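Local coordinates for Alr1585 protein (Nostoc sp., PDB 5C2I), which probably works as a heme-dependent dye-decolorizing peroxidase, using hydrogen peroxide to oxidise dyes and related substrates, at residues G416-P419 and L420-Q423; Y442-Q445 and L446-N449; H328-T331 and R332-P336. The protein carries 1 engineered substitution. All coordinates share one frame; numbering follows the deposited sequence.

Contact 1. Residues G416-P419 and L420-Q423; sequences GPDP and LIGQ. With HEM (protoporphyrin IX containing Fe), chain E.
Asp-418 folds its carboxylate back over the residues that follow it, building an Asx motif in the loop that lines the proximal side of the heme. OD1 takes two backbone donors at once. Leu-420 N, 2.8 Å from Asp-418 OD1, meets that oxygen nearly head-on to its C-O bond and closes an Asx turn. Ile-421 N, 3.0 Å from Asp-418 OD1, arrives instead from above the carboxylate plane, 62° out of it. A third bond, from the main chain, tightens the loop: Gly-422 N lies 2.8 Å from Asp-418 O. With CG anti to the backbone N (chi1 -180°), the carboxylate is swung toward both amides, while OD2 is left to accept from ND1 of His-330, the heme ligand; an acidic partner for the proximal histidine is consistent with a DyP-type peroxidase. The two grips on OD1 should fix the rotation of the group and so make Asp-418 a second-shell anchor for that ring. Packing is close beneath Gly-422, where a CB would run into Asp-418 O and Pro-417 CB. The wetter side is formed by backbone oxygens. One water lies within hydrogen-bonding distance of Asp-418 O and Gly-422 O, 2.9 Å from each; another sits likewise near Pro-419 O and Leu-420 O. Toward the cofactor the contact is apolar and dense. Ile-421 lays CG1 across the carboxylate, 3.5 Å from Asp-418 OD2, and continues to the porphyrin. Leu-420 meets the same face near pyrrole ring B, its CD2 standing 3.6 Å from HEM C1B, and the other branch of Ile-421 puts CG2 3.5 Å from the methine carbon CHC of HEM.

Contact 2. Residues Y442-Q445 and L446-N449; sequences YNFQ and LWIN
From Phe-444 through Leu-446 the backbone runs extended; at Trp-447 psi drops to 19° and the chain kinks just before strand 448-458. Gln-445 lies against the indole of Trp-447. Its CG sits over one face of the ring, 3.8 Å from the centroid of the six-membered ring of Trp-447 and offset toward the rim, a CH-pi contact; CB rests nearby, 3.6 Å from Trp-447 CZ2. The amide plane itself stands almost upright on the indole plane, 84° apart. Because the chain bends at chi2 (60°), OE1 of Gln-445 curls back to the next residue and accepts from Leu-446 N at 2.9 Å, the donor lying in the carbonyl plane on a lone pair. OE1 thus has two donors, Leu-446 N and Ser-425 OG. Residues 442-447 link strand 439-442, of the short two-stranded sheet with 428-431, to strand 448-458, which belongs to the antiparallel, ferredoxin-like sheet of the C-terminal half, a dimeric alpha+beta barrel domain of the DyP-type fold; Ile-448, on that strand, touches the heme. Phe-444 meets the edge of the indole, one face of which is taken by Gln-445. The Trp-447 edge is directed at the Phe-444 face in an offset edge-to-face pair, with ring centroids 5.6 Å apart, and the closest atoms are Phe-444 CE2 and Trp-447 CD1 at 3.9 Å. The same indole carbon, CD1, also lies 3.1 Å from Gln-445 O. Asp-269, on helix 263-277, ties the cluster together from outside: its OD2 accepts from both Gln-445 N and Trp-447 NE1, and its OD1 from the hydroxyl of Tyr-442. Phe-266, from the same helix, adds a further edge-to-face pair with Phe-444.

Contact 3. Residues H328-T331 and R332-P336; sequences HSHT and RKTNP. With HEM (protoporphyrin IX containing Fe), chain E.
Thr-331 closes the last turn of helix 330-334, the short helix that carries the heme ligand, its O lying 2.9 Å from Asn-335 N. It sets CG2 toward the heme propionate carbon CAA, while its OG1 bonds to the hydroxyl of Tyr-316. Beside it, Arg-332 N makes a weak bond to Ser-329 O, and its extended side chain leads away from the turn to a buried salt bridge with Asp-339. Lys-333 N binds the same Ser-329 O at 2.9 Å; its aliphatic part crosses His-328 O, CG at 3.4 Å, before NZ is taken up by the carbonyls of Phe-410, Trp-404 and Gly-416. Next in line, Thr-334 grips His-330 O twice: OG1, 2.8 Å from His-330 O, and its own N reach that oxygen from opposite faces of the carbonyl plane. With OG1 so placed (chi1 59°), CG2 falls 3.6 Å from His-330 CE1. A glycine in place of Thr-334 would probably leave His-330 O with the backbone N alone and open a gap beside His-330 CE1. Asn-335 ND2 meanwhile holds the propionate oxygen O2D of HEM at 2.9 Å. His-330 NE2 binds the iron at 2.1 Å, with a water opposite, which implies a proximal ligand carried by the helix and held at ND1 by Asp-418, and a distal site where peroxide would be expected to bind.

Overall arrangement
The three contacts lie on the same side of the chain's centre, and contact 1 is the middle one, about 10 Å between centres from contact 3 and about 7 Å from contact 2. Contacts 1 and 3 share the proximal side of the heme and are joined by the hydrogen bond Asp-418 OD2 to His-330 ND1, 2.7 Å long, with Gly-416 O and Lys-333 NZ adding a second link. Contact 2 backs the loop of contact 1: Leu-446 CD1 lies 3.3 Å from Leu-420 O, and Phe-444 packs on Pro-419. Contacts 2 and 3 do not touch, their nearest atoms being about 7 Å apart; Ile-448 still brings 446-449 to the heme pocket.

Contact 1. Residues G416-P419 and L420-Q423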
loop_
_atom_site.group_PDB
_atom_site.type_symbol
_atom_site.label_atom_id
_atom_site.label_comp_id
_atom_site.label_asym_id
_atom_site.label_seq_id
_atom_site.Cartn_x
_atom_site.Cartn_y
_atom_site.Cartn_z
ATOM N N GLY A 416 -12.095 -38.635 20.465
ATOM C CA GLY A 416 -12.837 -38.233 19.280
ATOM C C GLY A 416 -11.862 -37.917 18.164
ATOM O O GLY A 416 -10.661 -37.806 18.380
ATOM N N PRO A 417 -12.380 -37.760 16.945
ATOM C CA PRO A 417 -11.519 -37.384 15.832
ATOM C C PRO A 417 -10.981 -35.960 15.962
ATOM O O PRO A 417 -11.588 -35.110 16.633
ATOM C CB PRO A 417 -12.438 -37.507 14.618
ATOM C CG PRO A 417 -13.838 -37.448 15.159
ATOM C CD PRO A 417 -13.791 -37.902 16.573
ATOM N N ASP A 418 -9.838 -35.713 15.303
ATOM C CA ASP A 418 -9.354 -34.351 15.063
ATOM C C ASP A 418 -10.514 -33.531 14.443
ATOM O O ASP A 418 -11.049 -33.950 13.426
ATOM C CB ASP A 418 -8.166 -34.476 14.094
ATOM C CG ASP A 418 -7.514 -33.163 13.725
ATOM O OD1 ASP A 418 -8.215 -32.149 13.459
ATOM O OD2 ASP A 418 -6.258 -33.195 13.639
ATOM N N PRO A 419 -10.970 -32.415 15.106
ATOM C CA PRO A 419 -12.168 -31.706 14.621
ATOM C C PRO A 419 -11.900 -30.891 13.366
ATOM O O PRO A 419 -12.834 -30.532 12.642
ATOM C CB PRO A 419 -12.513 -30.768 15.779
ATOM C CG PRO A 419 -11.173 -30.497 16.403
ATOM C CD PRO A 419 -10.465 -31.823 16.352
ATOM N N LEU A 420 -10.622 -30.696 13.046
ATOM C CA LEU A 420 -10.257 -30.018 11.820
ATOM C C LEU A 420 -10.210 -30.947 10.619
ATOM O O LEU A 420 -10.818 -30.652 9.601
ATOM C CB LEU A 420 -8.879 -29.334 12.037
ATOM C CG LEU A 420 -8.465 -28.305 11.006
ATOM C CD1 LEU A 420 -9.403 -27.104 11.033
ATOM C CD2 LEU A 420 -7.012 -27.849 11.239
ATOM N N ILE A 421 -9.512 -32.098 10.726
ATOM C CA ILE A 421 -9.258 -32.961 9.573
ATOM C C ILE A 421 -9.668 -34.427 9.760
ATOM O O ILE A 421 -9.556 -35.239 8.824
ATOM C CB ILE A 421 -7.748 -32.977 9.169
ATOM C CG1 ILE A 421 -6.895 -33.620 10.259
ATOM C CG2 ILE A 421 -7.254 -31.615 8.832
ATOM C CD1 ILE A 421 -5.519 -34.095 9.812
ATOM N N GLY A 422 -10.178 -34.796 10.928
ATOM C CA GLY A 422 -10.533 -36.159 11.173
ATOM C C GLY A 422 -11.745 -36.623 10.370
ATOM O O GLY A 422 -12.767 -35.938 10.340
ATOM N N GLN A 423 -11.644 -37.789 9.756
ATOM C CA GLN A 423 -12.772 -38.416 9.011
ATOM C C GLN A 423 -13.017 -39.817 9.523
ATOM O O GLN A 423 -12.082 -40.617 9.526
ATOM C CB GLN A 423 -12.455 -38.573 7.500
ATOM C CG GLN A 423 -11.413 -37.731 6.950
ATOM C CD GLN A 423 -11.300 -37.821 5.437
ATOM O OE1 GLN A 423 -11.984 -37.104 4.740
ATOM N NE2 GLN A 423 -10.343 -38.592 4.949
HETATM C CHA HEM E . -0.249 -27.925 11.997
HETATM C CHB HEM E . -4.111 -26.257 9.640
HETATM C CHC HEM E . -4.390 -30.422 7.192
HETATM C CHD HEM E . -0.688 -32.136 9.748
HETATM C C1A HEM E . -1.292 -27.112 11.584
HETATM C C2A HEM E . -1.579 -25.817 12.108
HETATM C C3A HEM E . -2.661 -25.355 11.445
HETATM C C4A HEM E . -3.022 -26.343 10.502
HETATM C CMA HEM E . -3.342 -24.022 11.603
HETATM C CAA HEM E . -0.822 -25.065 13.211
HETATM C CBA HEM E . 0.370 -24.199 12.794
HETATM C CGA HEM E . 1.407 -25.075 12.148
HETATM O O1A HEM E . 2.253 -25.725 12.829
HETATM O O2A HEM E . 1.415 -25.156 10.918
HETATM C C1B HEM E . -4.478 -27.253 8.737
HETATM C C2B HEM E . -5.558 -27.127 7.794
HETATM C C3B HEM E . -5.613 -28.249 7.092
HETATM C C4B HEM E . -4.579 -29.117 7.660
HETATM C CMB HEM E . -6.413 -25.920 7.636
HETATM C CAB HEM E . -6.468 -28.655 5.949
HETATM C CBB HEM E . -7.063 -27.788 5.110
HETATM C C1C HEM E . -3.424 -31.299 7.711
HETATM C C2C HEM E . -3.288 -32.636 7.401
HETATM C C3C HEM E . -2.249 -33.124 8.150
HETATM C C4C HEM E . -1.746 -32.052 8.896
HETATM C CMC HEM E . -4.066 -33.431 6.392
HETATM C CAC HEM E . -1.721 -34.484 8.242
HETATM C CBC HEM E . -2.355 -35.618 8.076
HETATM C C1D HEM E . -0.227 -31.040 10.474
HETATM C C2D HEM E . 0.961 -31.142 11.314
HETATM C C3D HEM E . 1.064 -29.997 11.976
HETATM C C4D HEM E . -0.062 -29.177 11.477
HETATM C CMD HEM E . 1.909 -32.322 11.457
HETATM C CAD HEM E . 2.158 -29.620 12.932
HETATM C CBD HEM E . 1.896 -30.081 14.371
HETATM C CGD HEM E . 3.054 -29.700 15.235
HETATM O O1D HEM E . 2.794 -29.030 16.232
HETATM O O2D HEM E . 4.256 -30.049 14.977
HETATM N NA HEM E . -2.229 -27.455 10.655
HETATM N NB HEM E . -4.000 -28.455 8.662
HETATM N NC HEM E . -2.545 -30.961 8.699
HETATM N ND HEM E . -0.859 -29.878 10.654
HETATM FE FE HEM E . -2.400 -29.204 9.711
HETATM O O HOH W 1 -13.745 -34.048 12.281
HETATM O O HOH W 2 -13.258 -29.040 10.121
HETATM O O HOH W 3 -1.123 -28.532 7.872
#

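Contact 2. Residues Y442-Q445 and L446-N449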
loop_
_atom_site.group_PDB
_atom_site.type_symbol
_atom_site.label_atom_id
_atom_site.label_comp_id
_atom_site.label_asym_id
_atom_site.label_seq_id
_atom_site.Cartn_x
_atom_site.Cartn_y
_atom_site.Cartn_z
ATOM N N TYR A 442 -19.299 -31.742 22.357
ATOM C CA TYR A 442 -19.806 -30.998 21.202
ATOM C C TYR A 442 -19.251 -31.684 19.964
ATOM O O TYR A 442 -18.043 -31.993 19.896
ATOM C CB TYR A 442 -19.362 -29.530 21.262
ATOM C CG TYR A 442 -19.865 -28.621 20.190
ATOM C CD1 TYR A 442 -19.241 -28.562 18.937
ATOM C CD2 TYR A 442 -20.920 -27.763 20.433
ATOM C CE1 TYR A 442 -19.689 -27.701 17.938
ATOM C CE2 TYR A 442 -21.379 -26.902 19.437
ATOM C CZ TYR A 442 -20.745 -26.872 18.195
ATOM O OH TYR A 442 -21.211 -25.989 17.251
ATOM N N ASN A 443 -20.124 -31.935 19.002
ATOM C CA ASN A 443 -19.707 -32.585 17.745
ATOM C C ASN A 443 -19.301 -31.496 16.762
ATOM O O ASN A 443 -20.158 -30.911 16.108
ATOM C CB ASN A 443 -20.819 -33.404 17.126
ATOM C CG ASN A 443 -20.880 -34.827 17.602
ATOM O OD1 ASN A 443 -20.989 -35.724 16.753
ATOM N ND2 ASN A 443 -20.813 -35.066 18.899
ATOM N N PHE A 444 -18.001 -31.192 16.691
ATOM C CA PHE A 444 -17.555 -30.191 15.767
ATOM C C PHE A 444 -17.537 -30.846 14.384
ATOM O O PHE A 444 -17.017 -31.955 14.201
ATOM C CB PHE A 444 -16.174 -29.619 16.117
ATOM C CG PHE A 444 -15.862 -28.352 15.372
ATOM C CD1 PHE A 444 -16.313 -27.133 15.842
ATOM C CD2 PHE A 444 -15.111 -28.393 14.181
ATOM C CE1 PHE A 444 -16.059 -25.960 15.149
ATOM C CE2 PHE A 444 -14.864 -27.227 13.488
ATOM C CZ PHE A 444 -15.326 -26.010 13.971
ATOM N N GLN A 445 -18.160 -30.189 13.415
ATOM C CA GLN A 445 -18.302 -30.788 12.120
ATOM C C GLN A 445 -17.037 -30.656 11.288
ATOM O O GLN A 445 -16.233 -29.740 11.481
ATOM C CB GLN A 445 -19.475 -30.167 11.432
ATOM C CG GLN A 445 -19.837 -30.768 10.098
ATOM C CD GLN A 445 -20.192 -32.238 10.210
ATOM O OE1 GLN A 445 -19.303 -33.089 10.167
ATOM N NE2 GLN A 445 -21.463 -32.537 10.426
ATOM N N LEU A 446 -16.872 -31.603 10.368
ATOM C CA LEU A 446 -15.728 -31.599 9.434
ATOM C C LEU A 446 -16.047 -30.656 8.300
ATOM O O LEU A 446 -17.023 -30.850 7.578
ATOM C CB LEU A 446 -15.468 -33.009 8.900
ATOM C CG LEU A 446 -14.390 -33.188 7.843
ATOM C CD1 LEU A 446 -13.053 -32.752 8.372
ATOM C CD2 LEU A 446 -14.361 -34.641 7.373
ATOM N N TRP A 447 -15.243 -29.598 8.166
ATOM C CA TRP A 447 -15.450 -28.572 7.175
ATOM C C TRP A 447 -14.359 -28.570 6.082
ATOM O O TRP A 447 -14.189 -27.571 5.370
ATOM C CB TRP A 447 -15.543 -27.233 7.861
ATOM C CG TRP A 447 -16.731 -27.133 8.729
ATOM C CD1 TRP A 447 -16.706 -26.957 10.098
ATOM C CD2 TRP A 447 -18.120 -27.289 8.372
ATOM N NE1 TRP A 447 -17.978 -26.940 10.577
ATOM C CE2 TRP A 447 -18.864 -27.140 9.550
ATOM C CE3 TRP A 447 -18.810 -27.526 7.164
ATOM C CZ2 TRP A 447 -20.263 -27.247 9.571
ATOM C CZ3 TRP A 447 -20.192 -27.633 7.187
ATOM C CH2 TRP A 447 -20.908 -27.475 8.373
ATOM N N ILE A 448 -13.644 -29.686 5.970
ATOM C CA ILE A 448 -12.619 -29.923 4.944
ATOM C C ILE A 448 -13.029 -31.126 4.100
ATOM O O ILE A 448 -13.451 -32.155 4.661
ATOM C CB ILE A 448 -11.256 -30.124 5.625
ATOM C CG1 ILE A 448 -10.852 -28.802 6.282
ATOM C CG2 ILE A 448 -10.215 -30.608 4.637
ATOM C CD1 ILE A 448 -9.662 -28.876 7.243
ATOM N N ASN A 449 -13.034 -30.975 2.778
ATOM C CA ASN A 449 -13.426 -32.048 1.862
ATOM C C ASN A 449 -12.258 -32.396 0.954
ATOM O O ASN A 449 -11.681 -31.499 0.314
ATOM C CB ASN A 449 -14.579 -31.620 0.953
ATOM C CG ASN A 449 -15.709 -30.968 1.708
ATOM O OD1 ASN A 449 -16.224 -31.530 2.677
ATOM N ND2 ASN A 449 -16.105 -29.753 1.272
#

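Contact 3. Residues H328-T331 and R332-P336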
loop_
_atom_site.group_PDB
_atom_site.type_symbol
_atom_site.label_atom_id
_atom_site.label_comp_id
_atom_site.label_asym_id
_atom_site.label_seq_id
_atom_site.Cartn_x
_atom_site.Cartn_y
_atom_site.Cartn_z
ATOM N N HIS A 328 -7.807 -33.723 21.488
ATOM C CA HIS A 328 -8.317 -33.722 20.132
ATOM C C HIS A 328 -7.830 -32.581 19.238
ATOM O O HIS A 328 -8.087 -32.628 18.050
ATOM C CB HIS A 328 -9.862 -33.739 20.141
ATOM C CG HIS A 328 -10.453 -32.493 20.716
ATOM N ND1 HIS A 328 -11.079 -32.452 21.935
ATOM C CD2 HIS A 328 -10.498 -31.234 20.234
ATOM C CE1 HIS A 328 -11.490 -31.219 22.179
ATOM N NE2 HIS A 328 -11.142 -30.463 21.167
ATOM N N SER A 329 -7.199 -31.544 19.808
ATOM C CA SER A 329 -6.830 -30.383 19.042
ATOM C C SER A 329 -5.880 -30.799 17.933
ATOM O O SER A 329 -5.026 -31.667 18.130
ATOM C CB SER A 329 -6.204 -29.308 19.931
ATOM O OG SER A 329 -7.092 -28.895 20.968
ATOM N N HIS A 330 -6.048 -30.183 16.774
ATOM C CA HIS A 330 -5.254 -30.560 15.597
ATOM C C HIS A 330 -3.734 -30.716 15.868
ATOM O O HIS A 330 -3.144 -31.726 15.445
ATOM C CB HIS A 330 -5.522 -29.577 14.475
ATOM C CG HIS A 330 -4.793 -29.887 13.196
ATOM N ND1 HIS A 330 -4.955 -31.071 12.509
ATOM C CD2 HIS A 330 -3.965 -29.121 12.443
ATOM C CE1 HIS A 330 -4.266 -31.017 11.379
ATOM N NE2 HIS A 330 -3.675 -29.842 11.313
ATOM N N THR A 331 -3.127 -29.745 16.543
ATOM C CA THR A 331 -1.684 -29.807 16.812
ATOM C C THR A 331 -1.298 -30.959 17.688
ATOM O O THR A 331 -0.272 -31.606 17.469
ATOM C CB THR A 331 -1.103 -28.490 17.419
ATOM O OG1 THR A 331 -1.801 -28.169 18.606
ATOM C CG2 THR A 331 -1.207 -27.335 16.428
ATOM N N ARG A 332 -2.150 -31.275 18.647
ATOM C CA ARG A 332 -1.840 -32.334 19.579
ATOM C C ARG A 332 -2.144 -33.738 19.019
ATOM O O ARG A 332 -1.480 -34.707 19.394
ATOM C CB ARG A 332 -2.604 -32.109 20.895
ATOM C CG ARG A 332 -2.116 -32.979 22.044
ATOM C CD ARG A 332 -2.497 -32.433 23.392
ATOM N NE ARG A 332 -1.891 -33.214 24.452
ATOM C CZ ARG A 332 -1.863 -32.865 25.738
ATOM N NH1 ARG A 332 -2.356 -31.707 26.161
ATOM N NH2 ARG A 332 -1.212 -33.640 26.603
ATOM N N LYS A 333 -3.116 -33.839 18.107
ATOM C CA LYS A 333 -3.379 -35.078 17.375
ATOM C C LYS A 333 -2.255 -35.401 16.367
ATOM O O LYS A 333 -1.772 -36.538 16.311
ATOM C CB LYS A 333 -4.666 -34.953 16.588
ATOM C CG LYS A 333 -5.900 -35.142 17.443
ATOM C CD LYS A 333 -6.206 -36.628 17.657
ATOM C CE LYS A 333 -7.670 -36.966 17.703
ATOM N NZ LYS A 333 -7.953 -38.421 17.554
ATOM N N THR A 334 -1.785 -34.381 15.651
ATOM C CA THR A 334 -0.817 -34.599 14.591
ATOM C C THR A 334 0.615 -34.607 15.111
ATOM O O THR A 334 1.489 -35.211 14.480
ATOM C CB THR A 334 -0.965 -33.571 13.457
ATOM O OG1 THR A 334 -0.792 -32.251 13.982
ATOM C CG2 THR A 334 -2.288 -33.671 12.790
ATOM N N ASN A 335 0.870 -33.934 16.231
ATOM C CA ASN A 335 2.157 -33.961 16.879
ATOM C C ASN A 335 1.972 -34.069 18.380
ATOM O O ASN A 335 1.803 -33.068 19.089
ATOM C CB ASN A 335 3.028 -32.767 16.544
ATOM C CG ASN A 335 4.427 -32.906 17.171
ATOM O OD1 ASN A 335 4.686 -33.865 17.920
ATOM N ND2 ASN A 335 5.297 -31.941 16.925
ATOM N N PRO A 336 1.948 -35.307 18.881
ATOM C CA PRO A 336 1.635 -35.489 20.294
ATOM C C PRO A 336 2.724 -34.991 21.259
ATOM O O PRO A 336 2.494 -35.011 22.474
ATOM C CB PRO A 336 1.436 -37.024 20.415
ATOM C CG PRO A 336 1.079 -37.481 19.045
ATOM C CD PRO A 336 1.884 -36.577 18.131
HETATM C CHA HEM E . -0.249 -27.925 11.997
HETATM C CHB HEM E . -4.111 -26.257 9.640
HETATM C CHC HEM E . -4.390 -30.422 7.192
HETATM C CHD HEM E . -0.688 -32.136 9.748
HETATM C C1A HEM E . -1.292 -27.112 11.584
HETATM C C2A HEM E . -1.579 -25.817 12.108
HETATM C C3A HEM E . -2.661 -25.355 11.445
HETATM C C4A HEM E . -3.022 -26.343 10.502
HETATM C CMA HEM E . -3.342 -24.022 11.603
HETATM C CAA HEM E . -0.822 -25.065 13.211
HETATM C CBA HEM E . 0.370 -24.199 12.794
HETATM C CGA HEM E . 1.407 -25.075 12.148
HETATM O O1A HEM E . 2.253 -25.725 12.829
HETATM O O2A HEM E . 1.415 -25.156 10.918
HETATM C C1B HEM E . -4.478 -27.253 8.737
HETATM C C2B HEM E . -5.558 -27.127 7.794
HETATM C C3B HEM E . -5.613 -28.249 7.092
HETATM C C4B HEM E . -4.579 -29.117 7.660
HETATM C CMB HEM E . -6.413 -25.920 7.636
HETATM C CAB HEM E . -6.468 -28.655 5.949
HETATM C CBB HEM E . -7.063 -27.788 5.110
HETATM C C1C HEM E . -3.424 -31.299 7.711
HETATM C C2C HEM E . -3.288 -32.636 7.401
HETATM C C3C HEM E . -2.249 -33.124 8.150
HETATM C C4C HEM E . -1.746 -32.052 8.896
HETATM C CMC HEM E . -4.066 -33.431 6.392
HETATM C CAC HEM E . -1.721 -34.484 8.242
HETATM C CBC HEM E . -2.355 -35.618 8.076
HETATM C C1D HEM E . -0.227 -31.040 10.474
HETATM C C2D HEM E . 0.961 -31.142 11.314
HETATM C C3D HEM E . 1.064 -29.997 11.976
HETATM C C4D HEM E . -0.062 -29.177 11.477
HETATM C CMD HEM E . 1.909 -32.322 11.457
HETATM C CAD HEM E . 2.158 -29.620 12.932
HETATM C CBD HEM E . 1.896 -30.081 14.371
HETATM C CGD HEM E . 3.054 -29.700 15.235
HETATM O O1D HEM E . 2.794 -29.030 16.232
HETATM O O2D HEM E . 4.256 -30.049 14.977
HETATM N NA HEM E . -2.229 -27.455 10.655
HETATM N NB HEM E . -4.000 -28.455 8.662
HETATM N NC HEM E . -2.545 -30.961 8.699
HETATM N ND HEM E . -0.859 -29.878 10.654
HETATM FE FE HEM E . -2.400 -29.204 9.711
HETATM O O HOH W 3 -1.123 -28.532 7.872
#